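Local atomic coordinates of Nrps/pks (Streptomyces albus, PDB entry 4OPE), a protein that probably acts as a ketosynthase domain of a hybrid NRPS/PKS assembly line, joining acyl units by decarboxylative condensation during oxazolomycin biosynthesis. Residues R29-G34 / E372-L377; L308-T313 / I340-V345; R17-D22 / V238-S243; G244-K249 / A356-L361. One frame throughout, in Å; residues are numbered along the deposited sequence.

Contact 1 (R29-G34 / E372-L377)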
loop_
_atom_site.group_PDB
_atom_site.type_symbol
_atom_site.label_atom_id
_atom_site.label_comp_id
_atom_site.label_asym_id
_atom_site.label_seq_id
_atom_site.Cartn_x
_atom_site.Cartn_y
_atom_site.Cartn_z
ATOM N N ARG A 29 -4.791 31.223 -0.568
ATOM C CA ARG A 29 -4.156 32.498 -0.884
ATOM C C ARG A 29 -3.132 32.342 -2.021
ATOM O O ARG A 29 -3.160 33.099 -3.042
ATOM C CB ARG A 29 -3.397 32.986 0.348
ATOM C CG ARG A 29 -3.716 34.375 0.874
ATOM C CD ARG A 29 -4.410 34.356 2.244
ATOM N NE ARG A 29 -3.664 33.617 3.273
ATOM C CZ ARG A 29 -4.185 33.180 4.425
ATOM N NH1 ARG A 29 -5.465 33.416 4.738
ATOM N NH2 ARG A 29 -3.424 32.491 5.270
ATOM N N ASN A 30 -2.237 31.350 -1.847
ATOM C CA ASN A 30 -1.152 31.115 -2.799
ATOM C C ASN A 30 -1.646 30.688 -4.156
ATOM O O ASN A 30 -1.159 31.164 -5.161
ATOM C CB ASN A 30 -0.212 30.059 -2.284
ATOM C CG ASN A 30 0.553 30.500 -1.064
ATOM O OD1 ASN A 30 0.434 31.656 -0.614
ATOM N ND2 ASN A 30 1.350 29.571 -0.501
ATOM N N LEU A 31 -2.591 29.758 -4.197
ATOM C CA LEU A 31 -3.217 29.370 -5.472
ATOM C C LEU A 31 -3.884 30.561 -6.082
ATOM O O LEU A 31 -3.786 30.769 -7.261
ATOM C CB LEU A 31 -4.308 28.317 -5.264
ATOM C CG LEU A 31 -3.804 26.968 -4.767
ATOM C CD1 LEU A 31 -4.911 26.173 -4.093
ATOM C CD2 LEU A 31 -3.200 26.167 -5.902
ATOM N N ARG A 32 -4.603 31.323 -5.283
ATOM C CA ARG A 32 -5.414 32.435 -5.803
ATOM C C ARG A 32 -4.536 33.499 -6.452
ATOM O O ARG A 32 -4.862 33.983 -7.485
ATOM C CB ARG A 32 -6.273 33.092 -4.688
ATOM C CG ARG A 32 -7.712 33.367 -5.133
ATOM C CD ARG A 32 -8.559 34.107 -4.116
ATOM N NE ARG A 32 -8.390 35.545 -4.257
ATOM C CZ ARG A 32 -9.207 36.380 -4.905
ATOM N NH1 ARG A 32 -8.890 37.663 -4.952
ATOM N NH2 ARG A 32 -10.324 35.972 -5.506
ATOM N N GLU A 33 -3.407 33.815 -5.841
ATOM C CA GLU A 33 -2.491 34.833 -6.338
ATOM C C GLU A 33 -1.530 34.333 -7.429
ATOM O O GLU A 33 -0.746 35.125 -7.982
ATOM C CB GLU A 33 -1.664 35.371 -5.178
ATOM C CG GLU A 33 -2.474 36.158 -4.139
ATOM C CD GLU A 33 -1.784 36.276 -2.768
ATOM O OE1 GLU A 33 -0.510 36.261 -2.707
ATOM O OE2 GLU A 33 -2.543 36.375 -1.753
ATOM N N GLY A 34 -1.577 33.039 -7.742
ATOM C CA GLY A 34 -0.663 32.468 -8.706
ATOM C C GLY A 34 0.760 32.502 -8.179
ATOM O O GLY A 34 1.684 32.852 -8.910
ATOM N N GLU A 372 -14.026 29.597 -7.774
ATOM C CA GLU A 372 -13.057 30.289 -8.572
ATOM C C GLU A 372 -12.145 29.279 -9.188
ATOM O O GLU A 372 -11.900 28.239 -8.614
ATOM C CB GLU A 372 -12.222 31.264 -7.726
ATOM C CG GLU A 372 -12.993 32.470 -7.273
ATOM C CD GLU A 372 -12.141 33.503 -6.556
ATOM O OE1 GLU A 372 -11.331 33.168 -5.677
ATOM O OE2 GLU A 372 -12.299 34.708 -6.855
ATOM N N LEU A 373 -11.646 29.614 -10.370
ATOM C CA LEU A 373 -10.572 28.866 -11.008
ATOM C C LEU A 373 -9.318 29.672 -10.920
ATOM O O LEU A 373 -9.291 30.817 -11.341
ATOM C CB LEU A 373 -10.860 28.588 -12.468
ATOM C CG LEU A 373 -12.156 27.836 -12.663
ATOM C CD1 LEU A 373 -12.531 27.914 -14.124
ATOM C CD2 LEU A 373 -12.041 26.408 -12.177
ATOM N N VAL A 374 -8.267 29.046 -10.398
ATOM C CA VAL A 374 -7.014 29.739 -10.143
ATOM C C VAL A 374 -6.016 29.553 -11.278
ATOM O O VAL A 374 -6.124 28.608 -12.038
ATOM C CB VAL A 374 -6.410 29.249 -8.851
ATOM C CG1 VAL A 374 -7.415 29.426 -7.723
ATOM C CG2 VAL A 374 -5.985 27.788 -8.984
ATOM N N PRO A 375 -5.040 30.468 -11.391
ATOM C CA PRO A 375 -3.976 30.372 -12.372
ATOM C C PRO A 375 -3.144 29.106 -12.251
ATOM O O PRO A 375 -2.704 28.737 -11.145
ATOM C CB PRO A 375 -3.043 31.533 -12.022
ATOM C CG PRO A 375 -3.734 32.368 -11.050
ATOM C CD PRO A 375 -4.804 31.546 -10.416
ATOM N N SER A 376 -2.903 28.488 -13.407
ATOM C CA SER A 376 -1.819 27.530 -13.620
ATOM C C SER A 376 -0.589 28.294 -14.174
ATOM O O SER A 376 -0.720 29.006 -15.119
ATOM C CB SER A 376 -2.267 26.458 -14.624
ATOM O OG SER A 376 -1.692 25.217 -14.327
ATOM N N LEU A 377 0.594 28.106 -13.594
ATOM C CA LEU A 377 1.740 28.953 -13.863
ATOM C C LEU A 377 2.611 28.416 -14.978
ATOM O O LEU A 377 2.442 27.273 -15.427
ATOM C CB LEU A 377 2.594 29.110 -12.597
ATOM C CG LEU A 377 2.062 30.068 -11.519
ATOM C CD1 LEU A 377 0.708 29.656 -11.069
ATOM C CD2 LEU A 377 2.921 30.051 -10.286
HETATM O O HOH W 1 -1.715 29.241 -8.679
#
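R32 and E372 carry the polar part of this surface contact, a salt bridge in which guanidinium and carboxylate planes are 15° apart. A single nitrogen, R32 NH2, faces both oxygens: it stands 2.7 Å from E372 OE2 and gives a nearly straight hydrogen bond (170°) to the syn lone pair of E372 OE1, which lies in the guanidinium plane. R32 sets off away from 372-377, and its chain bends at chi3 (87°) to bring the group round to the carboxylate of the extended E372. An alanine at E372 would probably leave the R32 guanidinium without its opposite charge here and free to turn.

The apolar part lies at the last helical turn. Branched V374 sets CG1 4.1 Å from L31 CB, and K363 of helix 356-370 touches both residues. Two further side chains pack on the backbone of G34: compact P375 brings its CG 3.9 Å from G34 CA, and L377 rests its CD2 3.4 Å from G34 O.

Water bridges the backbones: one molecule is placed to donate to L31 O (2.9 Å) and P375 O (2.7 Å), although other acceptors compete for its protons.

G34 suits the helix end because its backbone takes a positive phi, and a side chain there would press on the P375 ring. Helix 24-33 ends in a Schellman motif at G34, and this capped end packs on the segment that follows strand 372-373.

Contact 2 (L308-T313 / I340-V345)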
loop_
_atom_site.group_PDB
_atom_site.type_symbol
_atom_site.label_atom_id
_atom_site.label_comp_id
_atom_site.label_asym_id
_atom_site.label_seq_id
_atom_site.Cartn_x
_atom_site.Cartn_y
_atom_site.Cartn_z
ATOM N N LEU A 308 -10.517 20.181 -15.180
ATOM C CA LEU A 308 -9.632 19.002 -15.234
ATOM C C LEU A 308 -8.304 19.388 -14.581
ATOM O O LEU A 308 -7.564 20.203 -15.121
ATOM C CB LEU A 308 -9.405 18.579 -16.684
ATOM C CG LEU A 308 -8.759 17.229 -17.054
ATOM C CD1 LEU A 308 -7.290 17.081 -16.725
ATOM C CD2 LEU A 308 -9.493 16.092 -16.390
ATOM N N GLU A 309 -8.057 18.841 -13.391
ATOM C CA GLU A 309 -6.825 19.045 -12.652
ATOM C C GLU A 309 -5.937 17.963 -13.117
ATOM O O GLU A 309 -6.120 16.768 -12.795
ATOM C CB GLU A 309 -7.047 18.921 -11.143
ATOM C CG GLU A 309 -5.782 18.888 -10.310
ATOM C CD GLU A 309 -4.913 20.159 -10.398
ATOM O OE1 GLU A 309 -5.392 21.293 -10.735
ATOM O OE2 GLU A 309 -3.700 20.020 -10.098
ATOM N N ALA A 310 -4.975 18.370 -13.923
ATOM C CA ALA A 310 -4.199 17.405 -14.704
ATOM C C ALA A 310 -2.979 16.963 -13.941
ATOM O O ALA A 310 -2.511 17.644 -13.027
ATOM C CB ALA A 310 -3.778 18.037 -16.003
ATOM N N HIS A 311 -2.431 15.836 -14.359
ATOM C CA HIS A 311 -1.163 15.402 -13.842
ATOM C C HIS A 311 -0.101 16.470 -14.018
ATOM O O HIS A 311 0.529 16.875 -13.049
ATOM C CB HIS A 311 -0.746 14.101 -14.474
ATOM C CG HIS A 311 0.457 13.517 -13.849
ATOM N ND1 HIS A 311 0.562 13.336 -12.489
ATOM C CD2 HIS A 311 1.628 13.104 -14.391
ATOM C CE1 HIS A 311 1.747 12.811 -12.221
ATOM N NE2 HIS A 311 2.408 12.655 -13.359
ATOM N N GLY A 312 0.102 16.939 -15.226
ATOM C CA GLY A 312 0.705 18.275 -15.396
ATOM C C GLY A 312 2.128 18.428 -14.908
ATOM O O GLY A 312 2.481 19.394 -14.277
ATOM N N THR A 313 2.945 17.468 -15.294
ATOM C CA THR A 313 4.280 17.254 -14.800
ATOM C C THR A 313 5.328 18.210 -15.446
ATOM O O THR A 313 6.316 18.625 -14.815
ATOM C CB THR A 313 4.539 15.766 -15.041
ATOM O OG1 THR A 313 5.577 15.330 -14.218
ATOM C CG2 THR A 313 4.854 15.454 -16.499
ATOM N N ILE A 340 -13.371 23.082 -21.709
ATOM C CA ILE A 340 -13.047 22.615 -20.379
ATOM C C ILE A 340 -11.735 23.204 -19.929
ATOM O O ILE A 340 -10.714 22.999 -20.578
ATOM C CB ILE A 340 -12.867 21.118 -20.350
ATOM C CG1 ILE A 340 -14.163 20.444 -20.757
ATOM C CG2 ILE A 340 -12.454 20.698 -18.953
ATOM C CD1 ILE A 340 -13.988 18.979 -21.069
ATOM N N PRO A 341 -11.755 23.955 -18.821
ATOM C CA PRO A 341 -10.498 24.496 -18.335
ATOM C C PRO A 341 -9.654 23.447 -17.658
ATOM O O PRO A 341 -10.186 22.561 -16.992
ATOM C CB PRO A 341 -10.909 25.597 -17.360
ATOM C CG PRO A 341 -12.347 25.374 -17.117
ATOM C CD PRO A 341 -12.896 24.726 -18.338
ATOM N N ILE A 342 -8.345 23.556 -17.873
ATOM C CA ILE A 342 -7.368 22.562 -17.426
ATOM C C ILE A 342 -6.207 23.321 -16.769
ATOM O O ILE A 342 -5.925 24.464 -17.142
ATOM C CB ILE A 342 -6.839 21.781 -18.607
ATOM C CG1 ILE A 342 -6.004 20.607 -18.157
ATOM C CG2 ILE A 342 -5.930 22.651 -19.463
ATOM C CD1 ILE A 342 -5.727 19.621 -19.263
ATOM N N GLY A 343 -5.576 22.698 -15.771
ATOM C CA GLY A 343 -4.489 23.303 -15.002
ATOM C C GLY A 343 -3.839 22.267 -14.121
ATOM O O GLY A 343 -4.284 21.126 -14.060
ATOM N N SER A 344 -2.759 22.657 -13.444
ATOM C CA SER A 344 -2.071 21.765 -12.537
ATOM C C SER A 344 -1.460 22.500 -11.387
ATOM O O SER A 344 -0.617 23.383 -11.586
ATOM C CB SER A 344 -0.964 20.990 -13.231
ATOM O OG SER A 344 -0.304 20.079 -12.318
ATOM N N VAL A 345 -1.804 22.054 -10.182
ATOM C CA VAL A 345 -1.171 22.510 -8.967
ATOM C C VAL A 345 0.356 22.415 -8.950
ATOM O O VAL A 345 1.022 23.170 -8.258
ATOM C CB VAL A 345 -1.755 21.747 -7.756
ATOM C CG1 VAL A 345 -1.237 20.320 -7.684
ATOM C CG2 VAL A 345 -1.501 22.511 -6.441
HETATM O O HOH W 2 -2.090 18.225 -10.373
#
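L308 and I342 lie side by side, pointing the same way from paired parallel strands, with L308 CD1 3.9 Å from I342 CD1. The long I342 side chain fills the notch between L308 and the small A310, whose CB comes to 4.0 Å from I342 CG1. Because A310 ends at its methyl group, this row of side chains can close up, and L326 of helix 318-329 packs on L308.

G343 has no side chain on the face bearing E309; the glutamate reaches past it to V345. Its chain bends at chi2 (62°) and folds along the neighbouring strand until OE2 accepts a straight hydrogen bond from V345 N (2.8 Å, 173°) on its syn lone pair. OE1 is held by K363 in a salt bridge and by Y307 OH. A leucine in place of E309 would probably leave V345 N without its acceptor and K363 without its opposite charge here. A second hollow is the bare CA of G312, 3.9 Å from S344 CB; a side chain on G312 would collide there. S344 OG itself caps K346 N.

Three backbone bonds set the register: L308 N to P341 O, G343 N to L308 O, and A310 N to G343 O, the last 2.8 Å long.

Strands 308-309 and 340-343, joined through helix 318-329, form a beta-alpha-beta unit. Its first strand runs into Glu-Ala-His-Gly-Thr, the ketosynthase signature that carries a histidine of the Cys-His-His active site, so H311 is probably that residue.

Contact 3 (R17-D22 / V238-S243)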
loop_
_atom_site.group_PDB
_atom_site.type_symbol
_atom_site.label_atom_id
_atom_site.label_comp_id
_atom_site.label_asym_id
_atom_site.label_seq_id
_atom_site.Cartn_x
_atom_site.Cartn_y
_atom_site.Cartn_z
ATOM N N ARG A 17 -0.397 20.400 4.499
ATOM C CA ARG A 17 0.655 21.398 4.402
ATOM C C ARG A 17 1.342 21.209 3.091
ATOM O O ARG A 17 1.645 20.092 2.718
ATOM C CB ARG A 17 1.690 21.206 5.479
ATOM C CG ARG A 17 1.113 21.281 6.861
ATOM C CD ARG A 17 2.072 20.734 7.895
ATOM N NE ARG A 17 3.275 21.556 7.955
ATOM C CZ ARG A 17 4.354 21.239 8.659
ATOM N NH1 ARG A 17 4.385 20.120 9.366
ATOM N NH2 ARG A 17 5.410 22.036 8.637
ATOM N N TYR A 18 1.624 22.310 2.424
ATOM C CA TYR A 18 2.320 22.305 1.154
ATOM C C TYR A 18 3.364 23.433 1.176
ATOM O O TYR A 18 3.445 24.183 2.162
ATOM C CB TYR A 18 1.291 22.458 0.041
ATOM C CG TYR A 18 0.281 21.345 0.096
ATOM C CD1 TYR A 18 0.625 20.053 -0.258
ATOM C CD2 TYR A 18 -0.997 21.558 0.552
ATOM C CE1 TYR A 18 -0.282 19.015 -0.194
ATOM C CE2 TYR A 18 -1.926 20.520 0.625
ATOM C CZ TYR A 18 -1.554 19.241 0.255
ATOM O OH TYR A 18 -2.457 18.209 0.317
ATOM N N PRO A 19 4.198 23.532 0.125
ATOM C CA PRO A 19 5.225 24.537 0.111
ATOM C C PRO A 19 4.667 25.936 0.325
ATOM O O PRO A 19 3.755 26.350 -0.405
ATOM C CB PRO A 19 5.805 24.391 -1.271
ATOM C CG PRO A 19 5.706 22.941 -1.512
ATOM C CD PRO A 19 4.356 22.602 -0.993
ATOM N N LYS A 20 5.215 26.631 1.343
ATOM C CA LYS A 20 4.815 27.967 1.703
ATOM C C LYS A 20 3.374 28.035 2.198
ATOM O O LYS A 20 2.748 29.091 2.198
ATOM C CB LYS A 20 5.032 28.903 0.500
ATOM C CG LYS A 20 6.485 28.953 0.076
ATOM C CD LYS A 20 6.731 30.174 -0.772
ATOM C CE LYS A 20 8.193 30.292 -1.150
ATOM N NZ LYS A 20 9.074 30.434 0.048
ATOM N N ALA A 21 2.829 26.906 2.607
ATOM C CA ALA A 21 1.442 26.852 3.025
ATOM C C ALA A 21 1.340 25.904 4.215
ATOM O O ALA A 21 1.291 24.674 4.063
ATOM C CB ALA A 21 0.552 26.412 1.878
ATOM N N ASP A 22 1.314 26.473 5.407
ATOM C CA ASP A 22 1.253 25.650 6.621
ATOM C C ASP A 22 -0.163 25.238 6.988
ATOM O O ASP A 22 -0.371 24.364 7.808
ATOM C CB ASP A 22 1.988 26.324 7.773
ATOM C CG ASP A 22 3.519 26.071 7.701
ATOM O OD1 ASP A 22 3.957 24.945 7.228
ATOM O OD2 ASP A 22 4.261 26.995 8.118
ATOM N N VAL A 238 10.113 19.329 -10.687
ATOM C CA VAL A 238 10.816 19.664 -9.461
ATOM C C VAL A 238 10.132 19.003 -8.248
ATOM O O VAL A 238 8.928 19.086 -8.084
ATOM C CB VAL A 238 10.918 21.190 -9.311
ATOM C CG1 VAL A 238 9.576 21.848 -9.339
ATOM C CG2 VAL A 238 11.594 21.553 -8.018
ATOM N N PRO A 239 10.894 18.329 -7.401
ATOM C CA PRO A 239 10.257 17.703 -6.255
ATOM C C PRO A 239 9.628 18.712 -5.302
ATOM O O PRO A 239 10.102 19.839 -5.138
ATOM C CB PRO A 239 11.418 16.972 -5.549
ATOM C CG PRO A 239 12.491 16.869 -6.559
ATOM C CD PRO A 239 12.346 18.149 -7.341
ATOM N N ALA A 240 8.566 18.296 -4.668
ATOM C CA ALA A 240 7.991 19.089 -3.624
ATOM C C ALA A 240 7.512 18.234 -2.467
ATOM O O ALA A 240 7.228 17.040 -2.645
ATOM C CB ALA A 240 6.843 19.881 -4.174
ATOM N N GLU A 241 7.432 18.865 -1.296
ATOM C CA GLU A 241 7.042 18.195 -0.084
ATOM C C GLU A 241 5.553 18.464 0.248
ATOM O O GLU A 241 4.957 19.441 -0.183
ATOM C CB GLU A 241 7.903 18.692 1.037
ATOM C CG GLU A 241 9.353 18.272 0.943
ATOM C CD GLU A 241 10.181 18.768 2.130
ATOM O OE1 GLU A 241 11.050 18.033 2.638
ATOM O OE2 GLU A 241 9.965 19.898 2.581
ATOM N N GLY A 242 4.936 17.554 0.966
ATOM C CA GLY A 242 3.566 17.771 1.358
ATOM C C GLY A 242 2.965 16.664 2.195
ATOM O O GLY A 242 3.435 15.535 2.206
ATOM N N SER A 243 1.894 17.012 2.868
ATOM C CA SER A 243 1.117 16.085 3.658
ATOM C C SER A 243 -0.339 16.487 3.475
ATOM O O SER A 243 -0.666 17.698 3.538
ATOM C CB SER A 243 1.464 16.266 5.127
ATOM O OG SER A 243 1.012 15.182 5.893
#
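S243 and R17 meet as an antiparallel hydrogen-bonded pair. R17 N donates to S243 O (2.9 Å) and S243 N returns a bond to R17 O (3.1 Å), so each residue is gripped by both its backbone polar groups. Their side chains leave the sheet on the same face. S243 turns its hydroxyl to T101, whereas the R17 guanidinium leads away to D72 O, its NE making a looser salt bridge with D22 OD1 (3.5 Å).

P19 is the third main contributor. Its ring brings CD 3.3 Å from E241 O and CG 4.2 Å from A240 CB. Proline fits the second position of the type II turn from Y18 to A21, which swings the chain off the strand immediately after the paired residue.

Between them Y18 holds its CG anti to the carbonyl carbon (chi1 -58°), which lays the ring obliquely along the partner backbone, CD1 4.1 Å from G242 CA. A side chain on G242 would run into that ring, and the bare glycine lets tyrosine and strand come together.

The pairing joins the end of strand 9-17 to the start of strand 242-250. I97 of helix 93-108 touches both R17 and S243, while Y18 packs on helix 356-370 and meets the ring of F27 from helix 24-33.

Contact 4 (G244-K249 / A356-L361)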
loop_
_atom_site.group_PDB
_atom_site.type_symbol
_atom_site.label_atom_id
_atom_site.label_comp_id
_atom_site.label_asym_id
_atom_site.label_seq_id
_atom_site.Cartn_x
_atom_site.Cartn_y
_atom_site.Cartn_z
ATOM N N GLY A 244 -1.214 15.498 3.242
ATOM C CA GLY A 244 -2.587 15.801 3.102
ATOM C C GLY A 244 -3.482 14.644 3.367
ATOM O O GLY A 244 -3.102 13.504 3.192
ATOM N N ALA A 245 -4.709 14.952 3.787
ATOM C CA ALA A 245 -5.683 13.915 4.031
ATOM C C ALA A 245 -7.091 14.466 3.903
ATOM O O ALA A 245 -7.338 15.641 4.173
ATOM C CB ALA A 245 -5.464 13.351 5.421
ATOM N N VAL A 246 -8.000 13.594 3.494
ATOM C CA VAL A 246 -9.389 13.903 3.454
ATOM C C VAL A 246 -10.115 12.874 4.302
ATOM O O VAL A 246 -9.607 11.761 4.570
ATOM C CB VAL A 246 -9.938 13.825 2.016
ATOM C CG1 VAL A 246 -9.327 14.897 1.139
ATOM C CG2 VAL A 246 -9.694 12.470 1.388
ATOM N N LEU A 247 -11.337 13.211 4.694
ATOM C CA LEU A 247 -12.139 12.296 5.543
ATOM C C LEU A 247 -13.384 11.936 4.794
ATOM O O LEU A 247 -14.087 12.816 4.302
ATOM C CB LEU A 247 -12.485 12.935 6.899
ATOM C CG LEU A 247 -13.157 11.966 7.904
ATOM C CD1 LEU A 247 -12.211 10.905 8.370
ATOM C CD2 LEU A 247 -13.637 12.698 9.118
ATOM N N LEU A 248 -13.641 10.638 4.717
ATOM C CA LEU A 248 -14.680 10.087 3.855
ATOM C C LEU A 248 -15.811 9.404 4.632
ATOM O O LEU A 248 -15.603 8.876 5.728
ATOM C CB LEU A 248 -14.044 9.093 2.901
ATOM C CG LEU A 248 -12.893 9.647 2.053
ATOM C CD1 LEU A 248 -12.019 8.519 1.527
ATOM C CD2 LEU A 248 -13.443 10.460 0.897
ATOM N N LYS A 249 -16.997 9.419 4.042
ATOM C CA LYS A 249 -18.250 9.045 4.720
ATOM C C LYS A 249 -19.295 8.718 3.654
ATOM O O LYS A 249 -19.245 9.290 2.571
ATOM C CB LYS A 249 -18.780 10.259 5.477
ATOM C CG LYS A 249 -19.192 10.077 6.920
ATOM C CD LYS A 249 -18.904 11.348 7.687
ATOM C CE LYS A 249 -19.070 11.185 9.198
ATOM N NZ LYS A 249 -18.102 12.071 9.937
ATOM N N ALA A 356 1.190 14.355 -4.325
ATOM C CA ALA A 356 0.712 15.062 -5.525
ATOM C C ALA A 356 -0.802 15.046 -5.700
ATOM O O ALA A 356 -1.422 16.078 -5.940
ATOM C CB ALA A 356 1.351 14.467 -6.753
ATOM N N GLY A 357 -1.379 13.870 -5.566
ATOM C CA GLY A 357 -2.822 13.709 -5.655
ATOM C C GLY A 357 -3.563 14.460 -4.581
ATOM O O GLY A 357 -4.607 15.022 -4.893
HETATM N N MSE A 358 -3.028 14.506 -3.356
HETATM C CA MSE A 358 -3.621 15.308 -2.294
HETATM C C MSE A 358 -3.564 16.798 -2.560
HETATM O O MSE A 358 -4.552 17.488 -2.326
HETATM C CB MSE A 358 -3.039 15.124 -0.862
HETATM C CG MSE A 358 -3.431 13.820 -0.183
HETATM SE SE MSE A 358 -5.358 13.837 0.105
HETATM C CE MSE A 358 -5.826 12.056 -0.561
ATOM N N ALA A 359 -2.418 17.316 -3.002
ATOM C CA ALA A 359 -2.338 18.739 -3.418
ATOM C C ALA A 359 -3.389 19.010 -4.482
ATOM O O ALA A 359 -4.074 20.041 -4.464
ATOM C CB ALA A 359 -0.955 19.082 -3.970
ATOM N N ALA A 360 -3.512 18.067 -5.415
ATOM C CA ALA A 360 -4.348 18.264 -6.580
ATOM C C ALA A 360 -5.824 18.311 -6.120
ATOM O O ALA A 360 -6.614 19.192 -6.490
ATOM C CB ALA A 360 -4.116 17.145 -7.576
ATOM N N LEU A 361 -6.162 17.338 -5.290
ATOM C CA LEU A 361 -7.499 17.150 -4.821
ATOM C C LEU A 361 -7.908 18.307 -3.945
ATOM O O LEU A 361 -9.033 18.782 -4.007
ATOM C CB LEU A 361 -7.447 15.891 -4.043
ATOM C CG LEU A 361 -8.598 15.350 -3.282
ATOM C CD1 LEU A 361 -9.728 15.250 -4.259
ATOM C CD2 LEU A 361 -8.192 13.958 -2.811
#
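The peptide group between G244 and A245 is the flat group that matters here, since neither segment brings an aromatic ring. M358, modelled as selenomethionine, lies over one face of it: CG stands above the carbonyl, 3.4 Å from G244 O, and the selenium sits almost directly above the carbonyl carbon, with SE 3.8 Å from G244 C. Within the sheet, G244 pairs with G202 of strand 197-204 and A245 with A15 of strand 9-17, so backbone neighbours occupy the edges while the side chain takes the face.

The shape of M358 explains the fit. CG is anti to the carbonyl carbon, and a further bend at chi2 (-65°) lays the flexible chain flat along the strand instead of driving its tip into it. G244 suits the spot because any side chain would strike M358 CB, which approaches G244 CA to 4.0 Å. Further along, V246 puts CG1 between two residues of the helix, 4.2 Å from M358 SE and also 4.2 Å from L361 CD2. The beta-branched valine thus fills the groove between side chains one helical turn apart.

The axes of strand and helix pass 8.0 Å apart and are inclined by 60°, close for a helix on a sheet, as a glycine at the nearest point permits.

The side chains are apolar, but M358 also packs on a peptide group of residues bonded within the sheet. Shape and van der Waals contact of a methionine side chain, here with selenium for sulfur, hold helix 356-370 on strand 242-250.

Helix 356-370 links contacts 2, 3 and 4. In contact 4 it packs on the sheet; Y18 of contact 3 reaches the same place, its OH 3.4 Å from M358 CB, and E309 of contact 2 brings CG 3.6 Å from A360 CB. K363 of the same helix touches L31 and V374 of contact 1. Contacts 1 and 2, with centres about 12 Å apart, are linked by a probable hydrogen bond from S344 N to S376 OG (2.9 Å). N30 ND2 of contact 1 probably bonds K20 O of contact 3 (3.1 Å). Contacts 2 and 3, whose centres lie about 18 Å apart, serve the same sheet; contact 2 brings in H311, probably an active-site histidine.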